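PDB 5F8V: aminotransferase, class V family protein, which probably catalyses, with pyridoxal 5'-phosphate as cofactor, amino-group transfer between O-phospho-L-serine and 2-oxoglutarate, giving 3-phosphooxypyruvate and L-glutamate in serine biosynthesis. Local coordinates for residues Y7-G12 with A347-A352; M36-V41 with P247-Y252; I176-N181 with G194-C199. All blocks are in the same frame, centred on the assembly; numbering follows the deposited sequence.

Interaction 1: Y7-G12 with A347-A352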
ATOM      1  N   TYR A   7     -17.557 -18.341   9.949  1.00 17.26           N
ATOM      2  CA  TYR A   7     -16.671 -19.198   9.174  1.00 16.83           C
ATOM      3  C   TYR A   7     -16.418 -18.523   7.830  1.00 16.63           C
ATOM      4  O   TYR A   7     -17.289 -18.504   6.960  1.00 17.85           O
ATOM      5  CB  TYR A   7     -17.292 -20.576   8.975  1.00 16.73           C
ATOM      6  CG  TYR A   7     -17.556 -21.337  10.252  1.00 16.71           C
ATOM      7  CD1 TYR A   7     -16.585 -21.421  11.263  1.00 16.87           C
ATOM      8  CD2 TYR A   7     -18.767 -22.004  10.449  1.00 16.54           C
ATOM      9  CE1 TYR A   7     -16.816 -22.141  12.423  1.00 16.62           C
ATOM     10  CE2 TYR A   7     -19.005 -22.725  11.613  1.00 16.75           C
ATOM     11  CZ  TYR A   7     -18.028 -22.788  12.593  1.00 16.51           C
ATOM     12  OH  TYR A   7     -18.243 -23.500  13.732  1.00 16.52           O
ATOM     13  N   ASN A   8     -15.216 -17.983   7.669  1.00 15.65           N
ATOM     14  CA  ASN A   8     -14.890 -17.068   6.590  1.00 15.06           C
ATOM     15  C   ASN A   8     -14.059 -17.758   5.501  1.00 14.90           C
ATOM     16  O   ASN A   8     -12.884 -18.062   5.707  1.00 14.78           O
ATOM     17  CB  ASN A   8     -14.132 -15.879   7.186  1.00 14.98           C
ATOM     18  CG  ASN A   8     -13.794 -14.808   6.166  1.00 14.58           C
ATOM     19  OD1 ASN A   8     -14.292 -14.803   5.046  1.00 14.43           O
ATOM     20  ND2 ASN A   8     -12.932 -13.890   6.563  1.00 14.32           N
ATOM     21  N   PHE A   9     -14.681 -17.991   4.343  1.00 14.11           N
ATOM     22  CA  PHE A   9     -14.000 -18.612   3.215  1.00 13.94           C
ATOM     23  C   PHE A   9     -13.638 -17.617   2.106  1.00 13.80           C
ATOM     24  O   PHE A   9     -13.484 -18.011   0.962  1.00 13.66           O
ATOM     25  CB  PHE A   9     -14.855 -19.758   2.678  1.00 13.79           C
ATOM     26  CG  PHE A   9     -15.023 -20.888   3.647  1.00 13.74           C
ATOM     27  CD1 PHE A   9     -14.045 -21.869   3.763  1.00 13.82           C
ATOM     28  CD2 PHE A   9     -16.150 -20.975   4.444  1.00 13.67           C
ATOM     29  CE1 PHE A   9     -14.192 -22.916   4.666  1.00 14.05           C
ATOM     30  CE2 PHE A   9     -16.305 -22.019   5.343  1.00 13.79           C
ATOM     31  CZ  PHE A   9     -15.328 -23.000   5.449  1.00 13.73           C
ATOM     32  N   SER A  10     -13.472 -16.334   2.440  1.00 14.26           N
ATOM     33  CA  SER A  10     -13.114 -15.342   1.438  1.00 14.63           C
ATOM     34  C   SER A  10     -11.758 -15.655   0.820  1.00 14.82           C
ATOM     35  O   SER A  10     -10.812 -15.987   1.527  1.00 14.66           O
ATOM     36  CB  SER A  10     -13.077 -13.935   2.018  1.00 14.94           C
ATOM     37  OG  SER A  10     -12.630 -13.026   1.023  1.00 15.16           O
ATOM     38  N   ALA A  11     -11.688 -15.526  -0.501  1.00 15.46           N
ATOM     39  CA  ALA A  11     -10.471 -15.774  -1.256  1.00 15.74           C
ATOM     40  C   ALA A  11      -9.412 -14.694  -1.041  1.00 15.69           C
ATOM     41  O   ALA A  11      -8.242 -14.945  -1.273  1.00 15.89           O
ATOM     42  CB  ALA A  11     -10.792 -15.898  -2.740  1.00 15.63           C
ATOM     43  N   GLY A  12      -9.812 -13.500  -0.620  1.00 16.20           N
ATOM     44  CA  GLY A  12      -8.862 -12.388  -0.456  1.00 15.98           C
ATOM     45  C   GLY A  12      -9.535 -11.017  -0.451  1.00 16.04           C
ATOM     46  O   GLY A  12     -10.228 -10.700  -1.414  1.00 17.31           O
ATOM     47  N   ALA A 347     -14.286 -23.072  -1.791  1.00 15.17           N
ATOM     48  CA  ALA A 347     -13.776 -22.969  -0.427  1.00 15.01           C
ATOM     49  C   ALA A 347     -12.328 -22.522  -0.520  1.00 14.74           C
ATOM     50  O   ALA A 347     -11.495 -23.230  -1.097  1.00 14.30           O
ATOM     51  CB  ALA A 347     -13.863 -24.306   0.285  1.00 15.02           C
ATOM     52  N   SER A 348     -12.042 -21.339   0.016  1.00 14.88           N
ATOM     53  CA  SER A 348     -10.676 -20.855   0.183  1.00 14.72           C
ATOM     54  C   SER A 348     -10.315 -21.056   1.649  1.00 15.24           C
ATOM     55  O   SER A 348     -11.025 -20.563   2.522  1.00 14.98           O
ATOM     56  CB  SER A 348     -10.570 -19.386  -0.223  1.00 14.44           C
ATOM     57  OG  SER A 348     -10.914 -19.206  -1.583  1.00 13.80           O
ATOM     58  N   CYS A 349      -9.245 -21.818   1.902  1.00 16.08           N
ATOM     59  CA  CYS A 349      -8.837 -22.243   3.250  1.00 16.73           C
ATOM     60  C   CYS A 349      -7.334 -22.065   3.416  1.00 16.74           C
ATOM     61  O   CYS A 349      -6.547 -22.975   3.150  1.00 16.47           O
ATOM     62  CB  CYS A 349      -9.195 -23.713   3.501  1.00 17.74           C
ATOM     63  SG  CYS A 349     -10.942 -24.117   3.258  1.00 19.50           S
ATOM     64  N   TYR A 350      -6.943 -20.875   3.851  1.00 16.22           N
ATOM     65  CA  TYR A 350      -5.537 -20.555   4.030  1.00 16.41           C
ATOM     66  C   TYR A 350      -5.104 -21.034   5.410  1.00 15.91           C
ATOM     67  O   TYR A 350      -5.864 -21.732   6.088  1.00 15.42           O
ATOM     68  CB  TYR A 350      -5.325 -19.056   3.828  1.00 16.28           C
ATOM     69  CG  TYR A 350      -5.802 -18.572   2.478  1.00 16.50           C
ATOM     70  CD1 TYR A 350      -5.108 -18.906   1.323  1.00 16.45           C
ATOM     71  CD2 TYR A 350      -6.947 -17.781   2.355  1.00 16.38           C
ATOM     72  CE1 TYR A 350      -5.531 -18.469   0.077  1.00 16.26           C
ATOM     73  CE2 TYR A 350      -7.382 -17.344   1.113  1.00 16.30           C
ATOM     74  CZ  TYR A 350      -6.662 -17.684  -0.023  1.00 16.18           C
ATOM     75  OH  TYR A 350      -7.063 -17.261  -1.270  1.00 15.98           O
ATOM     76  N   ASN A 351      -3.883 -20.684   5.813  1.00 15.79           N
ATOM     77  CA  ASN A 351      -3.325 -21.094   7.108  1.00 15.65           C
ATOM     78  C   ASN A 351      -4.297 -20.912   8.267  1.00 15.41           C
ATOM     79  O   ASN A 351      -4.555 -21.849   9.028  1.00 15.11           O
ATOM     80  CB  ASN A 351      -2.028 -20.317   7.401  1.00 15.86           C
ATOM     81  CG  ASN A 351      -0.861 -20.741   6.515  1.00 16.25           C
ATOM     82  OD1 ASN A 351      -0.938 -21.722   5.761  1.00 16.15           O
ATOM     83  ND2 ASN A 351       0.236 -19.988   6.598  1.00 16.66           N
ATOM     84  N   ALA A 352      -4.873 -19.718   8.360  1.00 15.20           N
ATOM     85  CA  ALA A 352      -5.702 -19.332   9.503  1.00 14.94           C
ATOM     86  C   ALA A 352      -7.136 -19.888   9.453  1.00 15.19           C
ATOM     87  O   ALA A 352      -7.914 -19.625  10.365  1.00 14.55           O
ATOM     88  CB  ALA A 352      -5.741 -17.818   9.624  1.00 14.85           C
TER
HETATM   89  O   HOH W   1     -13.672 -18.763  -1.700  1.00 12.74           O
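Phe9 meets Cys349 edge-on, a sulfur-aromatic contact in which SG lies in the ring plane, 3.7 Å from Phe9 CE1. The backbone carbonyl of Ser348 reaches the same rim, its O 3.5 Å from Phe9 CD1. Phe9 holds this place because its CG stands anti to the carbonyl carbon (chi1 -65°), beside the backbone N. Here the two segments, running at nearly a right angle, pack tightly: Ser348 points at residues 7-12, and its CB approaches Phe9 O to 3.4 Å. Farther along, the phenol of Tyr350 donates to the Ala11 carbonyl over 2.6 Å between OH and O, with the carbonyl oxygen at the ring's edge.

The looser side is hydrated and polar. A water 2.8 Å from Phe9 O hydrogen-bonds both that carbonyl and the Ser348 hydroxyl. Asn304 ND2 bonds this hydroxyl and Tyr350 OH as well, so one amide nitrogen serves both. An Asx turn at Asn8 and an ST turn at Ser10 bend the segment on its way through Ala11; Ser10 OG also bonds Pro13 O, while Asn8 ND2 reaches Glu40 O of the second subunit.

Strand 7-8 pairs with 333-334, strand 345-348 with 304-307; helix 355-367 packs on Phe9 and Ala347, and Tyr350 rests on Asn203, next to the cofactor-bearing Lys202.

Interaction 2: M36-V41 with P247-Y252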
ATOM      1  N   MET A  36       2.601   5.248  22.387  1.00 26.97           N
ATOM      2  CA  MET A  36       1.888   5.484  21.128  1.00 26.31           C
ATOM      3  C   MET A  36       1.564   4.182  20.406  1.00 24.32           C
ATOM      4  O   MET A  36       2.169   3.142  20.659  1.00 22.96           O
ATOM      5  CB  MET A  36       2.694   6.425  20.221  1.00 27.53           C
ATOM      6  CG  MET A  36       4.190   6.172  20.201  1.00 28.62           C
ATOM      7  SD  MET A  36       5.149   7.589  19.630  1.00 30.03           S
ATOM      8  CE  MET A  36       6.799   6.977  19.934  1.00 30.15           C
ATOM      9  N   SER A  37       0.578   4.268  19.517  1.00 23.52           N
ATOM     10  CA  SER A  37       0.203   3.171  18.636  1.00 22.60           C
ATOM     11  C   SER A  37       1.364   2.888  17.697  1.00 22.15           C
ATOM     12  O   SER A  37       2.170   3.780  17.421  1.00 22.48           O
ATOM     13  CB  SER A  37      -1.033   3.559  17.813  1.00 22.26           C
ATOM     14  OG  SER A  37      -1.489   2.482  17.002  1.00 22.18           O
ATOM     15  N   VAL A  38       1.447   1.658  17.192  1.00 20.98           N
ATOM     16  CA  VAL A  38       2.366   1.357  16.090  1.00 20.38           C
ATOM     17  C   VAL A  38       2.044   2.237  14.874  1.00 20.08           C
ATOM     18  O   VAL A  38       2.944   2.597  14.123  1.00 19.97           O
ATOM     19  CB  VAL A  38       2.374  -0.150  15.705  1.00 19.66           C
ATOM     20  CG1 VAL A  38       1.087  -0.564  15.004  1.00 19.78           C
ATOM     21  CG2 VAL A  38       3.581  -0.476  14.838  1.00 19.46           C
ATOM     22  N   ILE A  39       0.767   2.597  14.718  1.00 20.30           N
ATOM     23  CA  ILE A  39       0.298   3.503  13.652  1.00 20.44           C
ATOM     24  C   ILE A  39       0.881   4.935  13.745  1.00 20.40           C
ATOM     25  O   ILE A  39       0.982   5.620  12.726  1.00 21.05           O
ATOM     26  CB  ILE A  39      -1.258   3.559  13.623  1.00 20.64           C
ATOM     27  CG1 ILE A  39      -1.843   2.188  13.241  1.00 21.18           C
ATOM     28  CG2 ILE A  39      -1.779   4.610  12.640  1.00 21.08           C
ATOM     29  CD1 ILE A  39      -3.348   2.085  13.415  1.00 21.32           C
ATOM     30  N   GLU A  40       1.267   5.388  14.941  1.00 19.83           N
ATOM     31  CA  GLU A  40       1.704   6.779  15.148  1.00 20.22           C
ATOM     32  C   GLU A  40       3.221   6.960  15.237  1.00 20.33           C
ATOM     33  O   GLU A  40       3.704   8.069  15.484  1.00 19.71           O
ATOM     34  CB  GLU A  40       1.068   7.353  16.419  1.00 19.95           C
ATOM     35  CG  GLU A  40      -0.451   7.298  16.474  1.00 20.07           C
ATOM     36  CD  GLU A  40      -0.973   7.467  17.891  1.00 20.18           C
ATOM     37  OE1 GLU A  40      -0.603   6.645  18.759  1.00 19.35           O
ATOM     38  OE2 GLU A  40      -1.752   8.406  18.141  1.00 20.52           O
ATOM     39  N   VAL A  41       3.961   5.884  15.001  1.00 20.80           N
ATOM     40  CA  VAL A  41       5.395   5.838  15.251  1.00 21.89           C
ATOM     41  C   VAL A  41       6.154   6.228  13.983  1.00 21.92           C
ATOM     42  O   VAL A  41       5.793   5.800  12.892  1.00 21.55           O
ATOM     43  CB  VAL A  41       5.779   4.420  15.745  1.00 22.20           C
ATOM     44  CG1 VAL A  41       7.269   4.177  15.656  1.00 23.01           C
ATOM     45  CG2 VAL A  41       5.296   4.222  17.176  1.00 22.64           C
ATOM     46  N   PRO A 247       4.660   0.613   4.521  1.00 17.16           N
ATOM     47  CA  PRO A 247       3.323   0.420   5.100  1.00 16.99           C
ATOM     48  C   PRO A 247       3.415  -0.249   6.468  1.00 16.57           C
ATOM     49  O   PRO A 247       3.252  -1.460   6.586  1.00 16.30           O
ATOM     50  CB  PRO A 247       2.623  -0.460   4.062  1.00 17.28           C
ATOM     51  CG  PRO A 247       3.731  -1.252   3.443  1.00 17.24           C
ATOM     52  CD  PRO A 247       4.941  -0.354   3.447  1.00 17.24           C
ATOM     53  N   THR A 248       3.682   0.564   7.489  1.00 16.38           N
ATOM     54  CA  THR A 248       4.149   0.069   8.790  1.00 16.26           C
ATOM     55  C   THR A 248       3.163  -0.869   9.487  1.00 15.98           C
ATOM     56  O   THR A 248       3.554  -1.935   9.981  1.00 16.15           O
ATOM     57  CB  THR A 248       4.530   1.232   9.738  1.00 16.36           C
ATOM     58  OG1 THR A 248       3.456   2.164   9.812  1.00 16.58           O
ATOM     59  CG2 THR A 248       5.763   1.969   9.239  1.00 16.25           C
ATOM     60  N   PHE A 249       1.884  -0.509   9.511  1.00 15.63           N
ATOM     61  CA  PHE A 249       0.894  -1.369  10.165  1.00 15.32           C
ATOM     62  C   PHE A 249       0.792  -2.739   9.499  1.00 15.20           C
ATOM     63  O   PHE A 249       0.623  -3.749  10.183  1.00 15.77           O
ATOM     64  CB  PHE A 249      -0.481  -0.700  10.249  1.00 15.29           C
ATOM     65  CG  PHE A 249      -1.434  -1.400  11.186  1.00 15.36           C
ATOM     66  CD1 PHE A 249      -2.355  -2.328  10.708  1.00 15.66           C
ATOM     67  CD2 PHE A 249      -1.394  -1.152  12.549  1.00 15.25           C
ATOM     68  CE1 PHE A 249      -3.226  -2.980  11.571  1.00 15.63           C
ATOM     69  CE2 PHE A 249      -2.263  -1.798  13.423  1.00 15.22           C
ATOM     70  CZ  PHE A 249      -3.178  -2.717  12.936  1.00 15.60           C
ATOM     71  N   ALA A 250       0.926  -2.785   8.175  1.00 15.17           N
ATOM     72  CA  ALA A 250       0.889  -4.051   7.450  1.00 15.06           C
ATOM     73  C   ALA A 250       2.081  -4.946   7.804  1.00 15.14           C
ATOM     74  O   ALA A 250       1.931  -6.168   7.945  1.00 14.93           O
ATOM     75  CB  ALA A 250       0.834  -3.798   5.953  1.00 15.56           C
ATOM     76  N   ILE A 251       3.258  -4.334   7.967  1.00 14.85           N
ATOM     77  CA  ILE A 251       4.483  -5.074   8.268  1.00 14.52           C
ATOM     78  C   ILE A 251       4.441  -5.600   9.697  1.00 14.29           C
ATOM     79  O   ILE A 251       4.723  -6.774   9.933  1.00 14.03           O
ATOM     80  CB  ILE A 251       5.747  -4.204   8.033  1.00 14.67           C
ATOM     81  CG1 ILE A 251       5.892  -3.885   6.536  1.00 14.67           C
ATOM     82  CG2 ILE A 251       7.010  -4.910   8.527  1.00 14.38           C
ATOM     83  CD1 ILE A 251       6.642  -2.602   6.251  1.00 14.79           C
ATOM     84  N   TYR A 252       4.105  -4.716  10.633  1.00 14.75           N
ATOM     85  CA  TYR A 252       3.844  -5.078  12.036  1.00 15.29           C
ATOM     86  C   TYR A 252       2.849  -6.240  12.150  1.00 15.55           C
ATOM     87  O   TYR A 252       3.074  -7.185  12.906  1.00 15.45           O
ATOM     88  CB  TYR A 252       3.333  -3.842  12.816  1.00 15.64           C
ATOM     89  CG  TYR A 252       2.400  -4.116  13.981  1.00 15.72           C
ATOM     90  CD1 TYR A 252       2.895  -4.331  15.262  1.00 15.79           C
ATOM     91  CD2 TYR A 252       1.014  -4.132  13.803  1.00 15.87           C
ATOM     92  CE1 TYR A 252       2.044  -4.564  16.326  1.00 15.92           C
ATOM     93  CE2 TYR A 252       0.155  -4.379  14.861  1.00 15.88           C
ATOM     94  CZ  TYR A 252       0.672  -4.595  16.120  1.00 16.04           C
ATOM     95  OH  TYR A 252      -0.187  -4.832  17.167  1.00 16.19           O
TER
HETATM   96  O   HOH W   2       4.045   3.854  11.899  1.00 16.79           O
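One methyl of Val38, CG1, serves two aromatic rings: it sits almost over the middle of the Tyr252 ring and also meets CD2 of Phe249, 3.5 Å away. Over Tyr252 this is a CH-pi contact, with the carbon 3.8 Å from the centroid and only 12° off the ring normal. The torsion that permits this double use puts CG1 between the backbone N and the carbonyl carbon (chi1 71°), a crowded position, and leaves CG2 to rest 3.9 Å from Tyr252 CG. Ile39 adds to the grip with its longer branch: CG1 is 3.4 Å from Phe249 CD2, and CD1 lies near the same CD2 and its neighbour CE2. The two aromatic rings also brace each other, since CD2 of Tyr252 stands above one face of Phe249, offset toward the rim.

The polar share of the contact is carried by one bridging water. It accepts from Thr248 OG1 (2.7 Å) and donates to Val38 O and Val41 O, tying the first turn of the helix to two carbonyls of the loop. The loop keeps its own shape through an ST turn, in which Ser37 OG takes the N-H of Ile39, and through Glu40, whose OE1 receives Ser37 N at 2.8 Å. Glu40 also forms a salt bridge with Arg5 of the second subunit.

The Phe249 ring stacks on Phe249 of the second subunit, which places this packing at the dimer interface. Tyr252 OH bonds Glu27, its ring meets Trp31 and His256 edge-to-face, and Trp48 of helix 46-63 lies against both Val38 and Thr248, where the loop crosses the start of helix 248-263.

Interaction 3: I176-N181 with G194-C199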
ATOM      1  N   ILE A 176       7.996 -16.272  -9.536  1.00 11.91           N
ATOM      2  CA  ILE A 176       6.860 -17.034  -9.059  1.00 11.66           C
ATOM      3  C   ILE A 176       5.872 -16.153  -8.284  1.00 11.59           C
ATOM      4  O   ILE A 176       6.238 -15.522  -7.279  1.00 11.57           O
ATOM      5  CB  ILE A 176       7.300 -18.231  -8.173  1.00 11.43           C
ATOM      6  CG1 ILE A 176       8.525 -18.940  -8.776  1.00 11.22           C
ATOM      7  CG2 ILE A 176       6.141 -19.191  -7.976  1.00 11.34           C
ATOM      8  CD1 ILE A 176       8.931 -20.227  -8.092  1.00 11.22           C
ATOM      9  N   ASP A 177       4.625 -16.114  -8.753  1.00 11.54           N
ATOM     10  CA  ASP A 177       3.536 -15.492  -7.978  1.00 11.82           C
ATOM     11  C   ASP A 177       3.021 -16.518  -6.983  1.00 12.33           C
ATOM     12  O   ASP A 177       2.340 -17.484  -7.364  1.00 12.32           O
ATOM     13  CB  ASP A 177       2.409 -15.000  -8.890  1.00 11.73           C
ATOM     14  CG  ASP A 177       1.284 -14.273  -8.130  1.00 11.53           C
ATOM     15  OD1 ASP A 177       1.355 -14.085  -6.899  1.00 11.24           O
ATOM     16  OD2 ASP A 177       0.315 -13.881  -8.791  1.00 10.95           O
ATOM     17  N   MET A 178       3.355 -16.296  -5.710  1.00 12.52           N
ATOM     18  CA  MET A 178       2.904 -17.136  -4.617  1.00 13.13           C
ATOM     19  C   MET A 178       1.896 -16.413  -3.736  1.00 12.82           C
ATOM     20  O   MET A 178       1.810 -16.675  -2.523  1.00 12.13           O
ATOM     21  CB  MET A 178       4.112 -17.552  -3.791  1.00 13.75           C
ATOM     22  CG  MET A 178       5.062 -18.466  -4.548  1.00 14.39           C
ATOM     23  SD  MET A 178       6.302 -19.076  -3.396  1.00 16.40           S
ATOM     24  CE  MET A 178       6.979 -20.465  -4.313  1.00 16.38           C
ATOM     25  N   SER A 179       1.121 -15.514  -4.335  1.00 12.49           N
ATOM     26  CA  SER A 179       0.209 -14.671  -3.547  1.00 12.72           C
ATOM     27  C   SER A 179      -0.724 -15.511  -2.677  1.00 12.92           C
ATOM     28  O   SER A 179      -0.810 -15.294  -1.463  1.00 14.09           O
ATOM     29  CB  SER A 179      -0.557 -13.714  -4.452  1.00 12.47           C
ATOM     30  OG  SER A 179       0.299 -12.661  -4.874  1.00 12.17           O
ATOM     31  N   SER A 180      -1.333 -16.530  -3.266  1.00 12.86           N
ATOM     32  CA  SER A 180      -2.332 -17.337  -2.561  1.00 12.91           C
ATOM     33  C   SER A 180      -1.806 -18.600  -1.867  1.00 12.78           C
ATOM     34  O   SER A 180      -2.600 -19.344  -1.290  1.00 13.12           O
ATOM     35  CB  SER A 180      -3.457 -17.702  -3.531  1.00 13.02           C
ATOM     36  OG  SER A 180      -2.935 -18.346  -4.677  1.00 12.95           O
ATOM     37  N   ASN A 181      -0.499 -18.864  -1.909  1.00 12.74           N
ATOM     38  CA  ASN A 181       0.060 -19.984  -1.126  1.00 12.74           C
ATOM     39  C   ASN A 181       1.360 -19.681  -0.353  1.00 12.81           C
ATOM     40  O   ASN A 181       2.036 -20.604   0.122  1.00 12.32           O
ATOM     41  CB  ASN A 181       0.177 -21.252  -2.003  1.00 12.59           C
ATOM     42  CG  ASN A 181       1.413 -21.267  -2.896  1.00 12.71           C
ATOM     43  OD1 ASN A 181       2.105 -20.269  -3.054  1.00 13.06           O
ATOM     44  ND2 ASN A 181       1.686 -22.420  -3.493  1.00 13.00           N
ATOM     45  N   GLY A 194      14.728 -16.751  -9.431  1.00 14.09           N
ATOM     46  CA  GLY A 194      15.112 -15.363  -9.598  1.00 13.77           C
ATOM     47  C   GLY A 194      14.347 -14.477  -8.630  1.00 13.45           C
ATOM     48  O   GLY A 194      14.945 -13.641  -7.941  1.00 13.12           O
ATOM     49  N   CYS A 195      13.025 -14.663  -8.569  1.00 13.02           N
ATOM     50  CA  CYS A 195      12.162 -13.820  -7.740  1.00 12.92           C
ATOM     51  C   CYS A 195      10.891 -14.544  -7.283  1.00 13.04           C
ATOM     52  O   CYS A 195      10.273 -15.270  -8.053  1.00 12.52           O
ATOM     53  CB  CYS A 195      11.786 -12.550  -8.498  1.00 13.03           C
ATOM     54  SG  CYS A 195      10.678 -11.419  -7.615  1.00 13.55           S
ATOM     55  N   ILE A 196      10.529 -14.350  -6.019  1.00 12.73           N
ATOM     56  CA  ILE A 196       9.245 -14.794  -5.491  1.00 13.20           C
ATOM     57  C   ILE A 196       8.563 -13.574  -4.930  1.00 13.12           C
ATOM     58  O   ILE A 196       9.208 -12.733  -4.286  1.00 13.61           O
ATOM     59  CB  ILE A 196       9.410 -15.884  -4.405  1.00 13.29           C
ATOM     60  CG1 ILE A 196       9.770 -17.216  -5.059  1.00 13.27           C
ATOM     61  CG2 ILE A 196       8.145 -16.049  -3.570  1.00 13.76           C
ATOM     62  CD1 ILE A 196      10.282 -18.271  -4.100  1.00 13.32           C
ATOM     63  N   PHE A 197       7.259 -13.476  -5.167  1.00 13.04           N
ATOM     64  CA  PHE A 197       6.464 -12.418  -4.556  1.00 12.95           C
ATOM     65  C   PHE A 197       5.081 -12.901  -4.130  1.00 12.95           C
ATOM     66  O   PHE A 197       4.569 -13.910  -4.632  1.00 12.49           O
ATOM     67  CB  PHE A 197       6.375 -11.182  -5.469  1.00 12.74           C
ATOM     68  CG  PHE A 197       5.483 -11.358  -6.661  1.00 12.88           C
ATOM     69  CD1 PHE A 197       5.934 -12.042  -7.789  1.00 12.96           C
ATOM     70  CD2 PHE A 197       4.199 -10.799  -6.684  1.00 12.93           C
ATOM     71  CE1 PHE A 197       5.117 -12.186  -8.899  1.00 13.25           C
ATOM     72  CE2 PHE A 197       3.374 -10.959  -7.788  1.00 12.86           C
ATOM     73  CZ  PHE A 197       3.832 -11.646  -8.897  1.00 13.08           C
ATOM     74  N   ALA A 198       4.501 -12.150  -3.192  1.00 12.87           N
ATOM     75  CA  ALA A 198       3.197 -12.446  -2.626  1.00 12.90           C
ATOM     76  C   ALA A 198       2.589 -11.194  -2.017  1.00 12.99           C
ATOM     77  O   ALA A 198       3.235 -10.512  -1.223  1.00 12.38           O
ATOM     78  CB  ALA A 198       3.318 -13.523  -1.562  1.00 13.06           C
ATOM     79  N   CYS A 199       1.348 -10.890  -2.399  1.00 13.09           N
ATOM     80  CA  CYS A 199       0.566  -9.867  -1.710  1.00 13.27           C
ATOM     81  C   CYS A 199       0.182 -10.432  -0.349  1.00 13.02           C
ATOM     82  O   CYS A 199       0.092 -11.643  -0.194  1.00 12.11           O
ATOM     83  CB  CYS A 199      -0.669  -9.494  -2.530  1.00 13.94           C
ATOM     84  SG  CYS A 199      -1.847 -10.845  -2.772  1.00 14.78           S
TER
HETATM   85  O   HOH W   3      -0.555 -13.953   1.074  1.00 18.95           O
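Ile176, Phe197 and Met178 carry the parallel pairing of the two segments. Ile176 N gives its hydrogen to Cys195 O (2.9 Å), and Phe197 N in turn bonds Ile176 O. Met178 N then reaches Phe197 O at 2.9 Å. Past the end of strand 174-177 a side chain takes over, as Ser179 OG accepts Cys199 N in an almost straight bond (171°), while a water joins Ser179 O to Cys199 O.

On one side of the sheet Asp177 CA sits over a face of the Phe197 ring, a CH-pi contact, and the Asp177 carboxylate lies nearly parallel to that ring, 14° between planes, with Asp177 CB 3.6 Å from CZ. On the other, Met178 SD touches Ile196 CG2 at 3.5 Å.

A second shell fixes the acid. Asp177 OD1 receives both Ser179 N, in an Asx turn, and the hydroxyl OG at 2.7 Å on its syn lone pair. OD2 lies close to N1 of the cofactor-modified residue at position 202, consistent with the aspartate that faces the pyridine nitrogen in fold type I aminotransferases.

Strand 174-177 has 148-154 as its other neighbour and strand 193-199 has 209-215; Phe82 of helix 78-89 packs on Asp177 and Phe197.

In the fold
All three contacts are largely buried, yet they differ in chemistry. Interaction 3 lies nearest the centre of the chain, in the large mixed sheet, and depends on backbone pairing plus a carboxylate beside the cofactor. Interaction 1 joins two short two-stranded sheets by side-chain packing, one phenol bond and a water; it touches interaction 3 where Tyr350 CE1 meets Ser180 O. Interaction 2, farthest from the centre, is aromatic and aliphatic packing of a loop on a helix, with a single water as its polar link. Interactions 1 and 2 do not touch within a chain (nearest atoms about 14 Å apart), yet meet across the dimer interface. Interaction 3 touches no other chain.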